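Local coordinates for lysyl oxidase (Pichia pastoris, PDB 1W7C) that oxidises primary amines, including the side-chain amine of lysine, using copper and a topaquinone cofactor made from one of its own tyrosines, at the interface of chains A and B. Numbering follows the deposited sequence. Chains: chain A/B, Lysyl oxidase.

Contact 1: the interface of chains A and B. Residues chain A 413, 415-416, 418; chain B 198-200, 730.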
loop_
_atom_site.group_PDB
_atom_site.type_symbol
_atom_site.label_atom_id
_atom_site.label_comp_id
_atom_site.label_asym_id
_atom_site.label_seq_id
_atom_site.Cartn_x
_atom_site.Cartn_y
_atom_site.Cartn_z
ATOM N N HIS A 413 -21.461 -6.334 -2.951
ATOM C CA HIS A 413 -22.505 -5.757 -2.130
ATOM C C HIS A 413 -23.502 -6.817 -1.690
ATOM O O HIS A 413 -23.853 -7.688 -2.465
ATOM C CB HIS A 413 -23.232 -4.572 -2.822
ATOM C CG HIS A 413 -24.216 -3.884 -1.935
ATOM N ND1 HIS A 413 -23.853 -3.284 -0.749
ATOM C CD2 HIS A 413 -25.559 -3.725 -2.044
ATOM C CE1 HIS A 413 -24.926 -2.765 -0.180
ATOM N NE2 HIS A 413 -25.978 -3.029 -0.939
ATOM N N GLY A 415 -27.419 -6.783 -0.219
ATOM C CA GLY A 415 -28.625 -6.087 0.191
ATOM C C GLY A 415 -29.803 -6.582 -0.569
ATOM O O GLY A 415 -29.628 -7.284 -1.525
ATOM N N ALA A 416 -30.998 -6.220 -0.124
ATOM C CA ALA A 416 -32.234 -6.482 -0.860
ATOM C C ALA A 416 -32.326 -7.947 -1.314
ATOM O O ALA A 416 -32.732 -8.228 -2.446
ATOM C CB ALA A 416 -32.314 -5.521 -2.061
ATOM N N TYR A 418 -29.944 -10.184 -1.959
ATOM C CA TYR A 418 -28.893 -10.718 -2.822
ATOM C C TYR A 418 -27.513 -10.398 -2.281
ATOM O O TYR A 418 -27.349 -9.518 -1.428
ATOM C CB TYR A 418 -29.004 -10.137 -4.241
ATOM C CG TYR A 418 -28.632 -8.652 -4.371
ATOM C CD1 TYR A 418 -27.303 -8.235 -4.548
ATOM C CD2 TYR A 418 -29.617 -7.667 -4.328
ATOM C CE1 TYR A 418 -26.997 -6.904 -4.656
ATOM C CE2 TYR A 418 -29.303 -6.303 -4.442
ATOM C CZ TYR A 418 -27.982 -5.930 -4.613
ATOM O OH TYR A 418 -27.620 -4.599 -4.746
ATOM N N GLU B 198 -35.532 -2.223 -6.889
ATOM C CA GLU B 198 -35.576 -3.629 -6.546
ATOM C C GLU B 198 -34.215 -4.198 -6.117
ATOM O O GLU B 198 -34.144 -5.345 -5.671
ATOM C CB GLU B 198 -36.122 -4.446 -7.717
ATOM C CG GLU B 198 -35.116 -4.798 -8.810
ATOM C CD GLU B 198 -35.689 -5.708 -9.895
ATOM O OE1 GLU B 198 -35.266 -5.568 -11.068
ATOM O OE2 GLU B 198 -36.541 -6.577 -9.585
ATOM N N ASN B 199 -33.167 -3.383 -6.193
ATOM C CA ASN B 199 -31.786 -3.893 -6.054
ATOM C C ASN B 199 -30.946 -3.100 -5.061
ATOM O O ASN B 199 -29.730 -3.051 -5.157
ATOM C CB ASN B 199 -31.084 -3.956 -7.422
ATOM C CG ASN B 199 -30.980 -2.591 -8.095
ATOM O OD1 ASN B 199 -31.868 -1.749 -7.961
ATOM N ND2 ASN B 199 -29.875 -2.353 -8.782
ATOM N N ASP B 200 -31.609 -2.485 -4.105
ATOM C CA ASP B 200 -30.935 -1.782 -3.004
ATOM C C ASP B 200 -30.099 -0.603 -3.493
ATOM O O ASP B 200 -29.143 -0.230 -2.832
ATOM C CB ASP B 200 -30.040 -2.772 -2.208
ATOM C CG ASP B 200 -29.666 -2.252 -0.832
ATOM O OD1 ASP B 200 -30.601 -1.774 -0.155
ATOM O OD2 ASP B 200 -28.485 -2.260 -0.354
ATOM N N TYR B 730 -28.455 -16.001 3.671
ATOM C CA TYR B 730 -28.664 -14.565 3.725
ATOM C C TYR B 730 -29.287 -14.166 5.060
ATOM O O TYR B 730 -30.034 -14.919 5.669
ATOM C CB TYR B 730 -29.564 -14.118 2.563
ATOM C CG TYR B 730 -29.756 -12.619 2.472
ATOM C CD1 TYR B 730 -28.911 -11.828 1.693
ATOM C CD2 TYR B 730 -30.782 -11.992 3.175
ATOM C CE1 TYR B 730 -29.088 -10.442 1.632
ATOM C CE2 TYR B 730 -30.969 -10.626 3.118
ATOM C CZ TYR B 730 -30.122 -9.852 2.347
ATOM O OH TYR B 730 -30.322 -8.497 2.304
#

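Contact 2: the interface of chains A and B. Residues chain A 370, 373-374, 432, 439, 666; chain B 412, 421.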
loop_
_atom_site.group_PDB
_atom_site.type_symbol
_atom_site.label_atom_id
_atom_site.label_comp_id
_atom_site.label_asym_id
_atom_site.label_seq_id
_atom_site.Cartn_x
_atom_site.Cartn_y
_atom_site.Cartn_z
ATOM N N VAL A 370 14.234 -17.178 -10.038
ATOM C CA VAL A 370 14.169 -18.531 -9.441
ATOM C C VAL A 370 12.735 -19.011 -9.512
ATOM O O VAL A 370 11.869 -18.485 -8.812
ATOM C CB VAL A 370 14.647 -18.518 -8.002
ATOM C CG1 VAL A 370 14.536 -19.902 -7.410
ATOM C CG2 VAL A 370 16.115 -17.942 -7.923
ATOM N N TYR A 373 9.684 -19.478 -6.528
ATOM C CA TYR A 373 9.975 -18.631 -5.391
ATOM C C TYR A 373 9.900 -17.153 -5.756
ATOM O O TYR A 373 9.215 -16.362 -5.118
ATOM C CB TYR A 373 11.351 -18.975 -4.825
ATOM C CG TYR A 373 11.355 -20.307 -4.101
ATOM C CD1 TYR A 373 11.508 -21.497 -4.789
ATOM C CD2 TYR A 373 11.134 -20.368 -2.726
ATOM C CE1 TYR A 373 11.463 -22.703 -4.122
ATOM C CE2 TYR A 373 11.103 -21.586 -2.043
ATOM C CZ TYR A 373 11.259 -22.746 -2.760
ATOM O OH TYR A 373 11.277 -23.982 -2.164
ATOM N N ASP A 374 10.618 -16.771 -6.798
ATOM C CA ASP A 374 10.574 -15.394 -7.257
ATOM C C ASP A 374 9.245 -15.046 -7.932
ATOM O O ASP A 374 8.825 -13.884 -7.872
ATOM C CB ASP A 374 11.723 -15.059 -8.205
ATOM C CG ASP A 374 13.046 -14.850 -7.509
ATOM O OD1 ASP A 374 13.099 -14.517 -6.301
ATOM O OD2 ASP A 374 14.107 -15.018 -8.164
ATOM N N ILE A 432 13.416 -9.081 -11.468
ATOM C CA ILE A 432 14.204 -8.772 -10.290
ATOM C C ILE A 432 15.632 -8.497 -10.740
ATOM O O ILE A 432 16.238 -9.299 -11.467
ATOM C CB ILE A 432 14.173 -9.992 -9.309
ATOM C CG1 ILE A 432 12.757 -10.140 -8.744
ATOM C CG2 ILE A 432 15.200 -9.728 -8.206
ATOM C CD1 ILE A 432 12.558 -11.365 -7.841
ATOM N N ASP A 439 18.755 -6.240 -4.051
ATOM C CA ASP A 439 17.830 -6.982 -4.884
ATOM C C ASP A 439 16.572 -6.153 -5.006
ATOM O O ASP A 439 15.873 -5.906 -4.018
ATOM C CB ASP A 439 17.472 -8.310 -4.258
ATOM C CG ASP A 439 18.663 -9.208 -4.065
ATOM O OD1 ASP A 439 19.544 -8.888 -3.205
ATOM O OD2 ASP A 439 18.800 -10.244 -4.730
ATOM N N PHE A 666 11.417 -7.574 1.871
ATOM C CA PHE A 666 10.620 -6.965 0.820
ATOM C C PHE A 666 9.284 -6.446 1.349
ATOM O O PHE A 666 8.698 -5.548 0.747
ATOM C CB PHE A 666 10.282 -7.970 -0.290
ATOM C CG PHE A 666 11.403 -8.280 -1.281
ATOM C CD1 PHE A 666 11.665 -9.618 -1.654
ATOM C CD2 PHE A 666 12.089 -7.291 -1.925
ATOM C CE1 PHE A 666 12.628 -9.900 -2.645
ATOM C CE2 PHE A 666 13.032 -7.573 -2.878
ATOM C CZ PHE A 666 13.301 -8.869 -3.235
ATOM N N ARG B 412 15.130 -12.035 -0.447
ATOM C CA ARG B 412 16.019 -12.848 -1.251
ATOM C C ARG B 412 17.382 -12.201 -1.347
ATOM O O ARG B 412 17.516 -10.990 -1.130
ATOM C CB ARG B 412 15.477 -12.986 -2.698
ATOM C CG ARG B 412 15.732 -11.712 -3.530
ATOM C CD ARG B 412 15.181 -11.724 -4.954
ATOM N NE ARG B 412 15.394 -12.994 -5.657
ATOM C CZ ARG B 412 16.563 -13.449 -6.068
ATOM N NH1 ARG B 412 17.654 -12.740 -5.848
ATOM N NH2 ARG B 412 16.628 -14.644 -6.666
ATOM N N ILE B 421 16.186 -17.529 -1.193
ATOM C CA ILE B 421 14.873 -16.885 -1.278
ATOM C C ILE B 421 13.954 -17.472 -0.203
ATOM O O ILE B 421 13.890 -18.687 -0.061
ATOM C CB ILE B 421 14.196 -17.088 -2.706
ATOM C CG1 ILE B 421 15.168 -16.820 -3.855
ATOM C CG2 ILE B 421 12.937 -16.228 -2.817
ATOM C CD1 ILE B 421 14.699 -17.329 -5.129
#

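Contact 3: the interface of chains A and B. Residues chain A 292, 405, 423, 425, 691, 711; chain B 280-282.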
loop_
_atom_site.group_PDB
_atom_site.type_symbol
_atom_site.label_atom_id
_atom_site.label_comp_id
_atom_site.label_asym_id
_atom_site.label_seq_id
_atom_site.Cartn_x
_atom_site.Cartn_y
_atom_site.Cartn_z
ATOM N N ARG A 292 -4.866 -17.930 -18.469
ATOM C CA ARG A 292 -5.887 -16.984 -18.961
ATOM C C ARG A 292 -5.373 -15.691 -19.614
ATOM O O ARG A 292 -6.164 -14.790 -19.904
ATOM C CB ARG A 292 -6.887 -16.639 -17.835
ATOM C CG ARG A 292 -7.417 -17.865 -17.104
ATOM C CD ARG A 292 -8.667 -17.690 -16.324
ATOM N NE ARG A 292 -8.645 -16.416 -15.596
ATOM C CZ ARG A 292 -9.674 -15.583 -15.490
ATOM N NH1 ARG A 292 -10.891 -15.940 -15.909
ATOM N NH2 ARG A 292 -9.461 -14.379 -14.950
ATOM N N GLN A 405 -4.561 -14.415 -7.916
ATOM C CA GLN A 405 -5.870 -14.192 -7.295
ATOM C C GLN A 405 -5.582 -13.348 -6.076
ATOM O O GLN A 405 -4.988 -13.799 -5.096
ATOM C CB GLN A 405 -6.519 -15.519 -6.909
ATOM C CG GLN A 405 -7.968 -15.356 -6.414
ATOM C CD GLN A 405 -8.927 -14.895 -7.483
ATOM O OE1 GLN A 405 -9.532 -13.826 -7.364
ATOM N NE2 GLN A 405 -9.140 -15.749 -8.498
ATOM N N GLN A 423 -14.634 -11.418 -8.113
ATOM C CA GLN A 423 -13.256 -11.814 -7.816
ATOM C C GLN A 423 -12.265 -10.808 -8.392
ATOM O O GLN A 423 -12.601 -9.970 -9.222
ATOM C CB GLN A 423 -12.952 -13.231 -8.335
ATOM C CG GLN A 423 -13.849 -14.287 -7.801
ATOM C CD GLN A 423 -13.486 -15.622 -8.373
ATOM O OE1 GLN A 423 -13.975 -15.979 -9.426
ATOM N NE2 GLN A 423 -12.608 -16.347 -7.711
ATOM N N PRO A 425 -8.809 -11.311 -9.971
ATOM C CA PRO A 425 -7.616 -11.794 -10.677
ATOM C C PRO A 425 -6.883 -10.629 -11.304
ATOM O O PRO A 425 -7.497 -9.687 -11.783
ATOM C CB PRO A 425 -8.195 -12.679 -11.765
ATOM C CG PRO A 425 -9.502 -11.993 -12.089
ATOM C CD PRO A 425 -10.039 -11.578 -10.744
ATOM N N GLN A 691 -15.959 -13.733 -13.676
ATOM C CA GLN A 691 -15.400 -14.171 -12.400
ATOM C C GLN A 691 -16.125 -13.437 -11.264
ATOM O O GLN A 691 -15.558 -12.596 -10.559
ATOM C CB GLN A 691 -13.881 -13.913 -12.365
ATOM C CG GLN A 691 -13.146 -14.617 -13.499
ATOM C CD GLN A 691 -13.354 -16.120 -13.499
ATOM O OE1 GLN A 691 -12.961 -16.815 -12.563
ATOM N NE2 GLN A 691 -14.008 -16.627 -14.548
ATOM N N ASN A 711 -18.738 -20.716 -14.378
ATOM C CA ASN A 711 -17.670 -21.253 -13.567
ATOM C C ASN A 711 -18.173 -22.364 -12.651
ATOM O O ASN A 711 -18.973 -22.118 -11.753
ATOM C CB ASN A 711 -17.043 -20.149 -12.750
ATOM C CG ASN A 711 -16.393 -19.087 -13.623
ATOM O OD1 ASN A 711 -15.269 -19.261 -14.082
ATOM N ND2 ASN A 711 -17.076 -17.957 -13.810
ATOM N N ARG B 280 -12.423 -19.606 -18.804
ATOM C CA ARG B 280 -11.599 -20.439 -17.936
ATOM C C ARG B 280 -11.710 -19.857 -16.534
ATOM O O ARG B 280 -11.675 -18.646 -16.338
ATOM C CB ARG B 280 -10.129 -20.430 -18.384
ATOM C CG ARG B 280 -9.889 -20.939 -19.791
ATOM C CD ARG B 280 -8.438 -20.833 -20.268
ATOM N NE ARG B 280 -8.356 -21.342 -21.642
ATOM C CZ ARG B 280 -7.250 -21.712 -22.259
ATOM N NH1 ARG B 280 -6.090 -21.697 -21.626
ATOM N NH2 ARG B 280 -7.319 -22.189 -23.506
ATOM N N LYS B 281 -11.780 -20.735 -15.543
ATOM C CA LYS B 281 -11.831 -20.335 -14.129
ATOM C C LYS B 281 -10.569 -19.626 -13.728
ATOM O O LYS B 281 -9.482 -20.070 -14.065
ATOM C CB LYS B 281 -11.898 -21.582 -13.240
ATOM C CG LYS B 281 -13.198 -22.319 -13.174
ATOM C CD LYS B 281 -13.090 -23.493 -12.152
ATOM C CE LYS B 281 -13.487 -24.823 -12.734
ATOM N NZ LYS B 281 -13.242 -26.030 -11.853
ATOM N N SER B 282 -10.690 -18.573 -12.929
ATOM C CA SER B 282 -9.513 -17.885 -12.478
ATOM C C SER B 282 -8.734 -18.692 -11.421
ATOM O O SER B 282 -9.222 -19.693 -10.891
ATOM C CB SER B 282 -9.924 -16.499 -11.950
ATOM O OG SER B 282 -10.794 -16.544 -10.810
#

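Contact 1: the interface of chains A and B
A:Ala416, at the turn between strands 411-415 and 418-422, presses its methyl CB against CB of B:Asp200 at 3.6 Å, and the two residues lose the most surface in this part of the homodimer interface. The turn of one subunit thus lies against a loop of the other, and polar side chains on the flanking strands fix the fit. From the strand before the turn, A:His413 meets the carboxylate of B:Asp200; the two side chains cross at about a right angle, yet the imidazole and carboxylate planes are nearly coplanar, 6° apart. NE2 of A:His413 points its N-H almost straight at OD2 of B:Asp200 over 2.7 Å and engages its anti lone pair. A nearby carboxylate would probably favour a positively charged imidazole. With CG between its backbone N and carbonyl carbon (chi1 71°), A:Tyr418 turns a ring edge to the B:Asn199 peptide, its CE2 3.8 Å from CA of B:Asn199. At the other end the phenol of B:Tyr730 comes up to the backbone of A:Gly415 and A:Ala416, its OH 3.4 Å from N of A:Ala416. The A:Tyr418 hydroxyl OH donates to the backbone O of B:Asn199 at 2.6 Å, approaching from above the carbonyl plane.

Contact 2: the interface of chains A and B
B:Arg412 crosses into the neighbouring subunit and shows how one long side chain can use both its carbon stem and its charged end. Its CG lies between the backbone N and the carbonyl carbon (chi1 77°), which sends the chain from CB towards A:Phe666. There CG of B:Arg412 meets CE1 of A:Phe666 at 3.7 Å, while CD sits at the edge of the same ring. On its way past, CD of B:Arg412 touches CG2 of A:Ile432 at 3.8 Å. A bend at chi3 then turns the guanidinium between two carboxylates. NE and NH2 of B:Arg412 grip A:Asp374 side-on: NE donates almost straight to OD1 at 2.8 Å, and NH2 reaches OD2 at 3.0 Å with a more bent bond. The two flat groups are twisted 48° apart. NH1 of B:Arg412 forms a salt bridge with OD2 of A:Asp439, 3.0 Å away and within the guanidinium plane. On the anti side of OD2 of A:Asp374, tilted out of the carboxylate plane, the backbone N of A:Val370 also donates, steadying the carboxylate. A methionine in place of B:Arg412 would probably leave both aspartates without their cationic mate across the interface. Alongside, B:Ile421 rests its CG2 on CB of A:Tyr373. B:Arg412 and B:Ile421 belong to strands 411-415 and 418-422, whereas A:Asp439 directly follows the topaquinone position, so this pair of strands reaches close to the partner's active site.

Contact 3: the interface of chains A and B
The side-chain oxygen OE1 of A:Gln691 is gripped twice by B:Ser282, whose hydroxyl OG donates at 2.8 Å and whose backbone N donates at 2.9 Å. A loop of chain B, residues 280-282, thus docks on chain A in the dimer interface. Both donors come from the same face of the amide, the hydroxyl tilted modestly from the carbonyl plane and the peptide N well above it. The serine OG lies between its backbone N and carbonyl carbon (chi1 63°), a turn that brings it round to the same acceptor as its own N-H. OG of B:Ser282 also accepts from NE2 of A:Gln405 at 3.0 Å, lying close to the plane of that amide. One small hydroxyl is thereby both donor and acceptor, and B:Ser282 loses more surface than any other residue of this patch. Second-shell support comes from A:Asn711, whose OD1 accepts from NE2 of A:Gln691 at 3.0 Å and so restrains the rotation of the amide that receives the serine. A:Arg292 covers the incoming loop: one guanidinium face lies over CB of B:Ser282, which stands 3.6 Å above the centre of its plane. The side chains of A:Arg292 and B:Arg280 slide past each other in opposite directions, with CD of the first 3.7 Å from CB of the second. At the end of this overlap NH1 of A:Arg292 donates nearly along the C=O axis to the backbone O of B:Arg280 at 2.9 Å.

In the copies given, contact 1 and contact 2 have C-alpha centres about 44 Å apart, and contact 3 lies about 24 Å from the first and 26 Å from the second. Strands 411-415 and 418-422 serve contact 1 from chain A and contact 2 from chain B, while strand 425-433 contributes to contacts 2 and 3. Two-fold symmetry repeats every contact, so on one subunit contacts 1 and 2 use adjoining residues, 413 and 412, of the same strand pair. Contact 2 is about 16 Å from A:Asp358, the likely catalytic base, and includes A:Asp439 beside the topaquinone position, suggesting that dimer assembly could help shape the catalytic surroundings.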